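Local atomic coordinates of alpha-galactosidase (Thermus thermophilus, PDB entry 6LCJ), a protein that probably hydrolyses terminal alpha-galactosidic bonds in sugars, as a thermostable, hexameric member of glycoside hydrolase family GH36. Residues E[72-77]-E[82-87]; E[180-185]-E[191-196]; E[197-202]-E[294-299]; E[262-267]-E[305-310]. All blocks are in the same frame, centred on the assembly; numbering follows the deposited sequence.

Contact 1 of 4, residues E[72-77]-E[82-87]; sequences ARRPQA and LLEAGA
Arg74 and Glu84 meet in a salt bridge, NH1 of Arg74 lying 3.1 Å from OE2 of Glu84. The N-H points at the oxygen with an angle of 150°, but it comes from above the carboxylate, and the two flat groups are turned 63° apart, so this is no flat, two-armed pairing. The rest of the guanidinium edge is occupied too: NE is bonded to the carbonyl of Leu68, and NH2 has a partner outside the contact. Leu83 O lies over one face without bonding to it. The extended chain of Arg74, from CG to NE, carries the guanidinium to the carboxylate, whereas Glu84 folds at its second torsion (chi2 -76°) to bring its carboxylate back. Beneath the charges, Leu83 CD1 packs 3.9 Å from Arg74 CB and 4.0 Å from Ala77 CB, a small methyl that lets the leucine come close. Arg74 O accepts the backbone N-H of Ala77 at 3.0 Å, and Ala77 O is taken by Ser54 OG. Arg73, by contrast, turns away to a salt bridge with Glu367 of a second subunit. Arginine suits its place because the Leu68 carbonyl fixes NE and the Glu84 carboxylate fixes NH1. Glu84 is exposed to solvent, which would probably weaken the ion pair and makes the bridge more a clasp over the apolar patch than a buried anchor.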
loop_
_atom_site.group_PDB
_atom_site.type_symbol
_atom_site.label_atom_id
_atom_site.label_comp_id
_atom_site.label_asym_id
_atom_site.label_seq_id
_atom_site.Cartn_x
_atom_site.Cartn_y
_atom_site.Cartn_z
ATOM N N ALA E 72 -1.833 -18.859 -12.470
ATOM C CA ALA E 72 -2.831 -19.802 -12.971
ATOM C C ALA E 72 -2.259 -21.180 -13.274
ATOM O O ALA E 72 -3.031 -22.148 -13.337
ATOM C CB ALA E 72 -3.484 -19.260 -14.244
ATOM N N ARG E 73 -0.937 -21.286 -13.497
ATOM C CA ARG E 73 -0.287 -22.540 -13.863
ATOM C C ARG E 73 0.363 -23.270 -12.693
ATOM O O ARG E 73 0.878 -24.376 -12.888
ATOM C CB ARG E 73 0.769 -22.286 -14.921
ATOM C CG ARG E 73 0.254 -22.245 -16.330
ATOM C CD ARG E 73 1.418 -22.537 -17.234
ATOM N NE ARG E 73 1.146 -22.306 -18.645
ATOM C CZ ARG E 73 1.912 -21.565 -19.436
ATOM N NH1 ARG E 73 2.991 -20.954 -18.956
ATOM N NH2 ARG E 73 1.598 -21.434 -20.709
ATOM N N ARG E 74 0.367 -22.692 -11.492
ATOM C CA ARG E 74 0.930 -23.395 -10.341
ATOM C C ARG E 74 0.280 -24.742 -10.036
ATOM O O ARG E 74 1.022 -25.683 -9.706
ATOM C CB ARG E 74 0.872 -22.495 -9.111
ATOM C CG ARG E 74 1.786 -21.331 -9.251
ATOM C CD ARG E 74 1.672 -20.392 -8.110
ATOM N NE ARG E 74 2.662 -19.341 -8.280
ATOM C CZ ARG E 74 2.807 -18.308 -7.462
ATOM N NH1 ARG E 74 2.024 -18.187 -6.400
ATOM N NH2 ARG E 74 3.731 -17.396 -7.719
ATOM N N PRO E 75 -1.043 -24.922 -10.103
ATOM C CA PRO E 75 -1.598 -26.251 -9.765
ATOM C C PRO E 75 -1.113 -27.375 -10.678
ATOM O O PRO E 75 -1.125 -28.541 -10.259
ATOM C CB PRO E 75 -3.117 -26.044 -9.878
ATOM C CG PRO E 75 -3.315 -24.559 -9.684
ATOM C CD PRO E 75 -2.105 -23.921 -10.326
ATOM N N GLN E 76 -0.673 -27.076 -11.899
ATOM C CA GLN E 76 -0.169 -28.107 -12.798
ATOM C C GLN E 76 1.356 -28.158 -12.847
ATOM O O GLN E 76 1.907 -28.931 -13.634
ATOM C CB GLN E 76 -0.730 -27.912 -14.212
ATOM C CG GLN E 76 0.046 -26.944 -15.078
ATOM C CD GLN E 76 -0.875 -26.137 -15.977
ATOM O OE1 GLN E 76 -1.984 -25.806 -15.577
ATOM N NE2 GLN E 76 -0.419 -25.811 -17.191
ATOM N N ALA E 77 2.042 -27.363 -12.022
ATOM C CA ALA E 77 3.495 -27.328 -11.949
ATOM C C ALA E 77 4.046 -28.134 -10.776
ATOM O O ALA E 77 5.063 -28.823 -10.921
ATOM C CB ALA E 77 3.987 -25.877 -11.852
ATOM N N LEU E 82 4.333 -26.202 -1.971
ATOM C CA LEU E 82 5.747 -26.041 -2.299
ATOM C C LEU E 82 6.031 -24.772 -3.091
ATOM O O LEU E 82 7.168 -24.297 -3.092
ATOM C CB LEU E 82 6.232 -27.244 -3.116
ATOM C CG LEU E 82 6.870 -28.462 -2.445
ATOM C CD1 LEU E 82 6.091 -28.882 -1.219
ATOM C CD2 LEU E 82 6.929 -29.591 -3.456
ATOM N N LEU E 83 5.034 -24.229 -3.786
ATOM C CA LEU E 83 5.228 -23.090 -4.666
ATOM C C LEU E 83 4.804 -21.767 -4.038
ATOM O O LEU E 83 5.156 -20.713 -4.568
ATOM C CB LEU E 83 4.457 -23.302 -5.978
ATOM C CG LEU E 83 4.928 -24.442 -6.878
ATOM C CD1 LEU E 83 4.141 -24.453 -8.166
ATOM C CD2 LEU E 83 6.422 -24.345 -7.156
ATOM N N GLU E 84 4.046 -21.790 -2.943
ATOM C CA GLU E 84 3.669 -20.566 -2.251
ATOM C C GLU E 84 4.585 -20.247 -1.077
ATOM O O GLU E 84 4.424 -19.190 -0.464
ATOM C CB GLU E 84 2.213 -20.639 -1.739
ATOM C CG GLU E 84 1.162 -21.103 -2.755
ATOM C CD GLU E 84 0.782 -20.041 -3.791
ATOM O OE1 GLU E 84 0.778 -18.834 -3.440
ATOM O OE2 GLU E 84 0.492 -20.416 -4.953
ATOM N N ALA E 85 5.531 -21.120 -0.748
ATOM C CA ALA E 85 6.301 -21.001 0.486
ATOM C C ALA E 85 7.615 -20.266 0.251
ATOM O O ALA E 85 8.227 -20.377 -0.818
ATOM C CB ALA E 85 6.578 -22.385 1.075
ATOM N N GLY E 86 8.044 -19.506 1.266
ATOM C CA GLY E 86 9.297 -18.770 1.179
ATOM C C GLY E 86 10.530 -19.595 1.475
ATOM O O GLY E 86 11.631 -19.208 1.075
ATOM N N ALA E 87 10.376 -20.716 2.172
ATOM C CA ALA E 87 11.479 -21.622 2.433
ATOM C C ALA E 87 11.485 -22.723 1.375
ATOM O O ALA E 87 10.633 -22.776 0.494
ATOM C CB ALA E 87 11.384 -22.175 3.854
#

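Contact 2 of 4, residues E[180-185]-E[191-196]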
loop_
_atom_site.group_PDB
_atom_site.type_symbol
_atom_site.label_atom_id
_atom_site.label_comp_id
_atom_site.label_asym_id
_atom_site.label_seq_id
_atom_site.Cartn_x
_atom_site.Cartn_y
_atom_site.Cartn_z
ATOM N N ARG E 180 -2.133 -44.250 -41.986
ATOM C CA ARG E 180 -0.969 -44.205 -42.864
ATOM C C ARG E 180 0.321 -44.288 -42.064
ATOM O O ARG E 180 1.262 -44.992 -42.451
ATOM C CB ARG E 180 -0.998 -42.937 -43.715
ATOM C CG ARG E 180 -2.217 -42.871 -44.623
ATOM C CD ARG E 180 -2.059 -41.841 -45.714
ATOM N NE ARG E 180 -2.063 -40.500 -45.158
ATOM C CZ ARG E 180 -3.146 -39.897 -44.672
ATOM N NH1 ARG E 180 -4.323 -40.520 -44.683
ATOM N NH2 ARG E 180 -3.052 -38.666 -44.174
ATOM N N VAL E 181 0.385 -43.567 -40.947
ATOM C CA VAL E 181 1.577 -43.607 -40.113
ATOM C C VAL E 181 1.782 -45.009 -39.562
ATOM O O VAL E 181 2.916 -45.505 -39.494
ATOM C CB VAL E 181 1.468 -42.543 -39.001
ATOM C CG1 VAL E 181 2.562 -42.704 -37.985
ATOM C CG2 VAL E 181 1.509 -41.154 -39.617
ATOM N N LEU E 182 0.681 -45.681 -39.191
ATOM C CA LEU E 182 0.758 -47.050 -38.686
ATOM C C LEU E 182 1.439 -47.966 -39.693
ATOM O O LEU E 182 2.298 -48.784 -39.327
ATOM C CB LEU E 182 -0.640 -47.566 -38.352
ATOM C CG LEU E 182 -0.808 -49.060 -38.033
ATOM C CD1 LEU E 182 -0.221 -49.441 -36.680
ATOM C CD2 LEU E 182 -2.269 -49.452 -38.099
ATOM N N ASP E 183 1.095 -47.810 -40.972
ATOM C CA ASP E 183 1.746 -48.564 -42.038
ATOM C C ASP E 183 3.264 -48.420 -41.988
ATOM O O ASP E 183 3.996 -49.414 -42.009
ATOM C CB ASP E 183 1.220 -48.093 -43.389
ATOM C CG ASP E 183 0.871 -49.235 -44.291
ATOM O OD1 ASP E 183 0.745 -50.360 -43.761
ATOM O OD2 ASP E 183 0.739 -49.011 -45.519
ATOM N N GLU E 184 3.757 -47.182 -41.938
ATOM C CA GLU E 184 5.201 -46.975 -41.895
ATOM C C GLU E 184 5.797 -47.421 -40.566
ATOM O O GLU E 184 6.898 -47.987 -40.532
ATOM C CB GLU E 184 5.521 -45.514 -42.143
ATOM C CG GLU E 184 4.857 -44.974 -43.366
ATOM C CD GLU E 184 5.875 -44.529 -44.377
ATOM O OE1 GLU E 184 5.663 -43.468 -45.010
ATOM O OE2 GLU E 184 6.903 -45.237 -44.513
ATOM N N VAL E 185 5.096 -47.155 -39.459
ATOM C CA VAL E 185 5.625 -47.497 -38.145
ATOM C C VAL E 185 5.757 -49.009 -38.001
ATOM O O VAL E 185 6.683 -49.500 -37.339
ATOM C CB VAL E 185 4.737 -46.885 -37.037
ATOM C CG1 VAL E 185 5.045 -47.514 -35.675
ATOM C CG2 VAL E 185 4.898 -45.366 -36.981
ATOM N N GLU E 191 6.677 -52.091 -30.286
ATOM C CA GLU E 191 5.722 -53.012 -29.685
ATOM C C GLU E 191 4.367 -52.386 -29.393
ATOM O O GLU E 191 3.398 -53.129 -29.225
ATOM C CB GLU E 191 6.288 -53.596 -28.383
ATOM C CG GLU E 191 7.807 -53.636 -28.380
ATOM C CD GLU E 191 8.379 -54.354 -27.185
ATOM O OE1 GLU E 191 8.963 -53.687 -26.300
ATOM O OE2 GLU E 191 8.256 -55.592 -27.133
ATOM N N VAL E 192 4.272 -51.057 -29.331
ATOM C CA VAL E 192 3.042 -50.347 -28.997
ATOM C C VAL E 192 2.894 -49.173 -29.957
ATOM O O VAL E 192 3.859 -48.448 -30.216
ATOM C CB VAL E 192 3.048 -49.835 -27.537
ATOM C CG1 VAL E 192 1.690 -49.250 -27.157
ATOM C CG2 VAL E 192 3.456 -50.919 -26.561
ATOM N N PHE E 193 1.683 -48.981 -30.481
ATOM C CA PHE E 193 1.324 -47.804 -31.262
ATOM C C PHE E 193 0.299 -47.032 -30.436
ATOM O O PHE E 193 -0.838 -47.491 -30.275
ATOM C CB PHE E 193 0.758 -48.210 -32.616
ATOM C CG PHE E 193 0.517 -47.059 -33.544
ATOM C CD1 PHE E 193 -0.648 -46.317 -33.464
ATOM C CD2 PHE E 193 1.458 -46.719 -34.508
ATOM C CE1 PHE E 193 -0.876 -45.254 -34.331
ATOM C CE2 PHE E 193 1.233 -45.654 -35.383
ATOM C CZ PHE E 193 0.055 -44.922 -35.292
ATOM N N GLN E 194 0.694 -45.873 -29.901
ATOM C CA GLN E 194 -0.091 -45.194 -28.875
ATOM C C GLN E 194 -0.673 -43.891 -29.406
ATOM O O GLN E 194 0.071 -43.004 -29.822
ATOM C CB GLN E 194 0.745 -44.931 -27.627
ATOM C CG GLN E 194 -0.079 -44.396 -26.445
ATOM C CD GLN E 194 0.444 -43.057 -25.969
ATOM O OE1 GLN E 194 1.626 -42.934 -25.611
ATOM N NE2 GLN E 194 -0.416 -42.036 -25.984
ATOM N N ILE E 195 -2.005 -43.789 -29.386
ATOM C CA ILE E 195 -2.733 -42.580 -29.770
ATOM C C ILE E 195 -2.809 -41.653 -28.563
ATOM O O ILE E 195 -3.279 -42.052 -27.492
ATOM C CB ILE E 195 -4.141 -42.922 -30.278
ATOM C CG1 ILE E 195 -4.050 -43.755 -31.538
ATOM C CG2 ILE E 195 -4.944 -41.672 -30.580
ATOM C CD1 ILE E 195 -5.083 -44.796 -31.571
ATOM N N ASP E 196 -2.368 -40.414 -28.736
ATOM C CA ASP E 196 -2.300 -39.504 -27.614
ATOM C C ASP E 196 -3.477 -38.524 -27.647
ATOM O O ASP E 196 -4.544 -38.818 -28.204
ATOM C CB ASP E 196 -0.950 -38.779 -27.622
ATOM C CG ASP E 196 -0.496 -38.376 -26.224
ATOM O OD1 ASP E 196 -0.736 -37.196 -25.834
ATOM O OD2 ASP E 196 0.128 -39.222 -25.533
#
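Helix 180-185 runs nearly antiparallel to strand 192-195, at 157° with the axes 10.5 Å apart at closest, and Leu182 and Phe193 face each other at the nearest CA pair. There is no hydrogen bond between the two; a single aromatic ring does the joining. Phe193 holds CG anti to its own backbone nitrogen (chi1 -173°), which sends the phenyl group off the strand and up against the helix. Leu182 lays CD1 over one face, 4.2 Å from the centroid of the Phe193 ring and 23° off its normal, a CH-pi contact displaced toward the rim. The edge of the ring is met by valines one turn apart: Val185 CG1 sits in the ring plane 3.9 Å from Phe193 CD2, and Val181 CG1 lies 4.2 Å from CE2 of the same ring. The helix backbone itself comes close, with Leu182 CA 3.6 Å from Phe193 CE2. Branched aliphatic residues suit this side of the helix, being compact enough to fit around a broad ring, and Trp163 of the adjacent strand stacks on Phe193. The next residue, Gln194, packs on Val162, Cys164 and Trp233 of the neighbouring strands and gives a nearly straight N-H from NE2 to Asp196 OD2 at 2.9 Å; Asp196 also forms a salt bridge with Lys302. Parallel neighbouring strands 161-164 and 192-195, joined through helix 175-185, make a beta-alpha-beta crossover with Phe193 facing the helix, the first crossover of the (beta/alpha)8, or TIM, barrel.

Contact 3 of 4, residues E[197-202]-E[294-299]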
loop_
_atom_site.group_PDB
_atom_site.type_symbol
_atom_site.label_atom_id
_atom_site.label_comp_id
_atom_site.label_asym_id
_atom_site.label_seq_id
_atom_site.Cartn_x
_atom_site.Cartn_y
_atom_site.Cartn_z
ATOM N N ASP E 197 -3.286 -37.359 -27.038
ATOM C CA ASP E 197 -4.308 -36.328 -26.974
ATOM C C ASP E 197 -4.728 -35.929 -28.381
ATOM O O ASP E 197 -3.892 -35.787 -29.275
ATOM C CB ASP E 197 -3.739 -35.139 -26.193
ATOM C CG ASP E 197 -4.733 -34.021 -25.966
ATOM O OD1 ASP E 197 -5.954 -34.203 -26.152
ATOM O OD2 ASP E 197 -4.270 -32.932 -25.561
ATOM N N GLY E 198 -6.044 -35.810 -28.587
ATOM C CA GLY E 198 -6.585 -35.408 -29.869
ATOM C C GLY E 198 -7.659 -36.309 -30.453
ATOM O O GLY E 198 -8.296 -35.949 -31.448
ATOM N N TRP E 199 -7.862 -37.491 -29.875
ATOM C CA TRP E 199 -8.902 -38.389 -30.366
ATOM C C TRP E 199 -10.271 -38.138 -29.739
ATOM O O TRP E 199 -11.281 -38.531 -30.330
ATOM C CB TRP E 199 -8.510 -39.846 -30.120
ATOM C CG TRP E 199 -8.443 -40.203 -28.666
ATOM C CD1 TRP E 199 -7.358 -40.090 -27.844
ATOM C CD2 TRP E 199 -9.504 -40.724 -27.857
ATOM N NE1 TRP E 199 -7.676 -40.507 -26.574
ATOM C CE2 TRP E 199 -8.985 -40.910 -26.555
ATOM C CE3 TRP E 199 -10.844 -41.052 -28.105
ATOM C CZ2 TRP E 199 -9.758 -41.408 -25.505
ATOM C CZ3 TRP E 199 -11.606 -41.557 -27.065
ATOM C CH2 TRP E 199 -11.060 -41.728 -25.779
ATOM N N GLN E 200 -10.332 -37.482 -28.583
ATOM C CA GLN E 200 -11.540 -37.363 -27.777
ATOM C C GLN E 200 -12.364 -36.130 -28.157
ATOM O O GLN E 200 -11.879 -35.193 -28.792
ATOM C CB GLN E 200 -11.177 -37.312 -26.288
ATOM C CG GLN E 200 -10.559 -35.994 -25.824
ATOM C CD GLN E 200 -9.088 -35.808 -26.251
ATOM O OE1 GLN E 200 -8.520 -36.620 -26.982
ATOM N NE2 GLN E 200 -8.477 -34.733 -25.786
ATOM N N ARG E 201 -13.639 -36.140 -27.750
ATOM C CA ARG E 201 -14.495 -34.983 -28.007
ATOM C C ARG E 201 -14.211 -33.839 -27.041
ATOM O O ARG E 201 -14.308 -32.669 -27.429
ATOM C CB ARG E 201 -15.968 -35.378 -27.925
ATOM C CG ARG E 201 -16.402 -36.420 -28.946
ATOM C CD ARG E 201 -17.829 -36.896 -28.681
ATOM N NE ARG E 201 -18.793 -35.818 -28.899
ATOM C CZ ARG E 201 -19.120 -35.342 -30.100
ATOM N NH1 ARG E 201 -18.563 -35.858 -31.197
ATOM N NH2 ARG E 201 -20.003 -34.350 -30.212
ATOM N N ALA E 202 -13.849 -34.150 -25.798
ATOM C CA ALA E 202 -13.626 -33.140 -24.770
ATOM C C ALA E 202 -13.028 -33.819 -23.549
ATOM O O ALA E 202 -13.076 -35.045 -23.412
ATOM C CB ALA E 202 -14.927 -32.419 -24.386
ATOM N N LEU E 294 -10.001 -51.014 -22.483
ATOM C CA LEU E 294 -9.623 -52.416 -22.653
ATOM C C LEU E 294 -10.581 -53.124 -23.592
ATOM O O LEU E 294 -10.155 -53.876 -24.477
ATOM C CB LEU E 294 -9.597 -53.145 -21.316
ATOM C CG LEU E 294 -8.627 -52.742 -20.220
ATOM C CD1 LEU E 294 -8.417 -53.905 -19.289
ATOM C CD2 LEU E 294 -7.306 -52.271 -20.792
ATOM N N ALA E 295 -11.884 -52.891 -23.421
ATOM C CA ALA E 295 -12.861 -53.526 -24.298
ATOM C C ALA E 295 -12.664 -53.085 -25.733
ATOM O O ALA E 295 -12.911 -53.857 -26.663
ATOM C CB ALA E 295 -14.278 -53.209 -23.834
ATOM N N TRP E 296 -12.201 -51.853 -25.927
ATOM C CA TRP E 296 -11.921 -51.339 -27.258
ATOM C C TRP E 296 -10.742 -52.033 -27.927
ATOM O O TRP E 296 -10.602 -51.925 -29.147
ATOM C CB TRP E 296 -11.641 -49.845 -27.175
ATOM C CG TRP E 296 -12.863 -49.015 -27.176
ATOM C CD1 TRP E 296 -14.115 -49.415 -27.499
ATOM C CD2 TRP E 296 -12.949 -47.617 -26.851
ATOM N NE1 TRP E 296 -14.989 -48.356 -27.389
ATOM C CE2 TRP E 296 -14.295 -47.242 -26.993
ATOM C CE3 TRP E 296 -12.014 -46.650 -26.453
ATOM C CZ2 TRP E 296 -14.738 -45.940 -26.753
ATOM C CZ3 TRP E 296 -12.451 -45.365 -26.214
ATOM C CH2 TRP E 296 -13.808 -45.019 -26.364
ATOM N N GLY E 297 -9.879 -52.709 -27.167
ATOM C CA GLY E 297 -8.681 -53.312 -27.723
ATOM C C GLY E 297 -7.364 -52.718 -27.249
ATOM O O GLY E 297 -6.303 -53.293 -27.551
ATOM N N TYR E 298 -7.386 -51.603 -26.511
ATOM C CA TYR E 298 -6.158 -51.002 -25.999
ATOM C C TYR E 298 -5.753 -51.662 -24.691
ATOM O O TYR E 298 -6.574 -51.779 -23.780
ATOM C CB TYR E 298 -6.349 -49.501 -25.787
ATOM C CG TYR E 298 -6.770 -48.789 -27.044
ATOM C CD1 TYR E 298 -8.104 -48.761 -27.437
ATOM C CD2 TYR E 298 -5.834 -48.174 -27.861
ATOM C CE1 TYR E 298 -8.486 -48.127 -28.592
ATOM C CE2 TYR E 298 -6.216 -47.527 -29.018
ATOM C CZ TYR E 298 -7.537 -47.514 -29.377
ATOM O OH TYR E 298 -7.918 -46.874 -30.522
ATOM N N ASP E 299 -4.485 -52.081 -24.584
ATOM C CA ASP E 299 -3.956 -52.594 -23.318
ATOM C C ASP E 299 -2.692 -51.856 -22.864
ATOM O O ASP E 299 -1.970 -52.347 -21.993
ATOM C CB ASP E 299 -3.687 -54.094 -23.418
ATOM C CG ASP E 299 -2.676 -54.434 -24.499
ATOM O OD1 ASP E 299 -2.461 -53.603 -25.407
ATOM O OD2 ASP E 299 -2.103 -55.543 -24.443
#
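Trp199 and Trp296 reach toward each other from opposite directions, CH2 and CZ3 of Trp199 coming against CZ3 of Trp296. The planes of their six-membered rings stand at 87° with centroids 5.9 Å apart. The touch is narrow: CH2 of Trp199 arrives in the plane of the Trp296 ring, at its edge, 3.9 Å from CZ3 of Trp296. Long, rigid indoles suit the job, since the backbones here are far apart: even the nearest CA pair of the two segments, Trp199 and Tyr298, is separated by 13.6 Å. Trp199 has CG wedged between its backbone nitrogen and carbonyl carbon (chi1 66°), and is steadied by Gln200 CB over the centre of one face and by a bond from its NE1 to Trp233 O. Gln200 in turn is clamped: its NE2 donates to Asp197 OD1 at 2.6 Å, while its OE1 accepts Gly198 N. Met216 of helix 216-224 touches both tryptophans. At the other end, Gly297 closes the helix of Trp296 with positive phi in a Schellman motif, at the point where a helix of the (beta/alpha)8 barrel hands the chain to the next barrel strand, 298-303.

Contact 4 of 4, residues E[262-267]-E[305-310]; sequences VRAGFN and FLYAAA
Tyr307 donates its hydroxyl hydrogen to Ala264 O, with OH and that oxygen 2.5 Å apart. The carbonyl points almost straight at the phenol (C=O...OH angle 169°), and the oxygen lies at the edge of the tyrosine ring, near its plane. Tyr307 reaches it because its first torsion (chi1 75°) tucks CG between the backbone nitrogen and carbonyl carbon, turning the ring out from the 3-10 turn 306-309 toward strand 263-267. Small residues suit the strand here. Ala264 offers a methyl 4.3 Å from Tyr307 CE1. Gly265 has a positive phi at which a CB would jam against the carbonyl O of Ala264 and lie close to Tyr307 OH, hence glycine. Beside this bond, Asn267 ND2 packs 3.4 Å from Phe305 CZ, the amide and ring planes 35° apart. The Phe305 ring has its own edge toward Tyr307 OH, and further aromatic neighbours in Trp53, which meets it edge-to-face, and Trp268. Phe266 points the other way, to Trp371 of a second subunit. A polar anchor thus stands close to packed aromatic rings: the phenol gives the buried Ala264 carbonyl a partner, with Phe305, Trp53 and Trp268 as the neighbouring rings, so that the strand and the turn following strand 298-303 are probably held in a fixed relation to each other.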
loop_
_atom_site.group_PDB
_atom_site.type_symbol
_atom_site.label_atom_id
_atom_site.label_comp_id
_atom_site.label_asym_id
_atom_site.label_seq_id
_atom_site.Cartn_x
_atom_site.Cartn_y
_atom_site.Cartn_z
ATOM N N VAL E 262 -12.024 -26.171 -7.177
ATOM C CA VAL E 262 -10.582 -26.044 -7.041
ATOM C C VAL E 262 -9.948 -25.877 -8.418
ATOM O O VAL E 262 -10.281 -26.593 -9.370
ATOM C CB VAL E 262 -10.033 -27.271 -6.300
ATOM C CG1 VAL E 262 -8.505 -27.299 -6.312
ATOM C CG2 VAL E 262 -10.578 -27.278 -4.886
ATOM N N ARG E 263 -9.047 -24.910 -8.540
ATOM C CA ARG E 263 -8.372 -24.679 -9.813
ATOM C C ARG E 263 -7.308 -25.748 -10.032
ATOM O O ARG E 263 -6.537 -26.073 -9.119
ATOM C CB ARG E 263 -7.768 -23.278 -9.830
ATOM C CG ARG E 263 -8.736 -22.245 -9.257
ATOM C CD ARG E 263 -8.727 -20.955 -10.024
ATOM N NE ARG E 263 -9.497 -21.052 -11.263
ATOM C CZ ARG E 263 -10.399 -20.156 -11.655
ATOM N NH1 ARG E 263 -10.651 -19.097 -10.891
ATOM N NH2 ARG E 263 -11.048 -20.321 -12.807
ATOM N N ALA E 264 -7.301 -26.340 -11.224
ATOM C CA ALA E 264 -6.322 -27.374 -11.544
ATOM C C ALA E 264 -5.337 -26.926 -12.620
ATOM O O ALA E 264 -4.621 -27.756 -13.179
ATOM C CB ALA E 264 -7.020 -28.668 -11.966
ATOM N N GLY E 265 -5.284 -25.637 -12.920
ATOM C CA GLY E 265 -4.327 -25.119 -13.873
ATOM C C GLY E 265 -4.912 -24.496 -15.123
ATOM O O GLY E 265 -6.097 -24.160 -15.178
ATOM N N PHE E 266 -4.074 -24.338 -16.144
ATOM C CA PHE E 266 -4.450 -23.645 -17.368
ATOM C C PHE E 266 -3.770 -24.329 -18.541
ATOM O O PHE E 266 -2.538 -24.355 -18.621
ATOM C CB PHE E 266 -4.055 -22.174 -17.302
ATOM C CG PHE E 266 -4.688 -21.339 -18.363
ATOM C CD1 PHE E 266 -4.105 -21.228 -19.621
ATOM C CD2 PHE E 266 -5.880 -20.671 -18.114
ATOM C CE1 PHE E 266 -4.698 -20.457 -20.602
ATOM C CE2 PHE E 266 -6.485 -19.903 -19.097
ATOM C CZ PHE E 266 -5.894 -19.788 -20.339
ATOM N N ASN E 267 -4.571 -24.867 -19.453
ATOM C CA ASN E 267 -4.049 -25.624 -20.582
ATOM C C ASN E 267 -5.119 -25.647 -21.659
ATOM O O ASN E 267 -6.298 -25.409 -21.385
ATOM C CB ASN E 267 -3.647 -27.044 -20.165
ATOM C CG ASN E 267 -2.618 -27.657 -21.099
ATOM O OD1 ASN E 267 -1.719 -26.972 -21.585
ATOM N ND2 ASN E 267 -2.749 -28.954 -21.353
ATOM N N PHE E 305 -2.103 -36.067 -16.381
ATOM C CA PHE E 305 -2.604 -35.026 -15.494
ATOM C C PHE E 305 -3.136 -35.620 -14.203
ATOM O O PHE E 305 -4.132 -35.146 -13.660
ATOM C CB PHE E 305 -3.689 -34.184 -16.174
ATOM C CG PHE E 305 -3.178 -33.322 -17.285
ATOM C CD1 PHE E 305 -2.891 -33.866 -18.531
ATOM C CD2 PHE E 305 -2.971 -31.965 -17.085
ATOM C CE1 PHE E 305 -2.408 -33.069 -19.566
ATOM C CE2 PHE E 305 -2.488 -31.158 -18.117
ATOM C CZ PHE E 305 -2.209 -31.712 -19.359
ATOM N N LEU E 306 -2.482 -36.675 -13.721
ATOM C CA LEU E 306 -2.950 -37.389 -12.546
ATOM C C LEU E 306 -2.777 -36.593 -11.259
ATOM O O LEU E 306 -3.347 -36.984 -10.232
ATOM C CB LEU E 306 -2.224 -38.730 -12.435
ATOM C CG LEU E 306 -2.517 -39.811 -13.494
ATOM C CD1 LEU E 306 -1.667 -41.044 -13.209
ATOM C CD2 LEU E 306 -3.975 -40.166 -13.508
ATOM N N TYR E 307 -2.009 -35.493 -11.282
ATOM C CA TYR E 307 -2.009 -34.576 -10.145
ATOM C C TYR E 307 -3.426 -34.083 -9.816
ATOM O O TYR E 307 -3.712 -33.741 -8.661
ATOM C CB TYR E 307 -1.083 -33.379 -10.426
ATOM C CG TYR E 307 -1.697 -32.392 -11.399
ATOM C CD1 TYR E 307 -2.514 -31.360 -10.957
ATOM C CD2 TYR E 307 -1.485 -32.515 -12.759
ATOM C CE1 TYR E 307 -3.100 -30.486 -11.844
ATOM C CE2 TYR E 307 -2.066 -31.638 -13.649
ATOM C CZ TYR E 307 -2.870 -30.633 -13.189
ATOM O OH TYR E 307 -3.447 -29.780 -14.086
ATOM N N ALA E 308 -4.313 -34.004 -10.813
ATOM C CA ALA E 308 -5.655 -33.505 -10.537
ATOM C C ALA E 308 -6.366 -34.351 -9.492
ATOM O O ALA E 308 -7.167 -33.828 -8.709
ATOM C CB ALA E 308 -6.472 -33.442 -11.822
ATOM N N ALA E 309 -6.074 -35.650 -9.440
ATOM C CA ALA E 309 -6.704 -36.526 -8.466
ATOM C C ALA E 309 -6.132 -36.374 -7.059
ATOM O O ALA E 309 -6.692 -36.948 -6.112
ATOM C CB ALA E 309 -6.569 -37.978 -8.920
ATOM N N ALA E 310 -5.036 -35.630 -6.894
ATOM C CA ALA E 310 -4.364 -35.520 -5.603
ATOM C C ALA E 310 -4.325 -34.088 -5.086
ATOM O O ALA E 310 -3.643 -33.815 -4.094
ATOM C CB ALA E 310 -2.949 -36.097 -5.681
#

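From the N terminus, contact 1 closes a short loop of four residues, joining the segment after strand 56-59 to helix 80-84, against strands 44-48 and 113-117. Contact 2 follows, closing the five-residue loop between helix 175-185 and the second strand of the barrel. Contact 3 starts just after that strand and spans 91 residues to the end of helix 280-296; contact 4, joining 262-267 to 305-310, crosses it, because their segments alternate. Contacts 2 and 3 touch through Ile195 and Tyr298. Contact 1 meets contact 4 where Gln76 OE1 probably hydrogen-bonds Phe266 N, linking the N-terminal part to the barrel's loops.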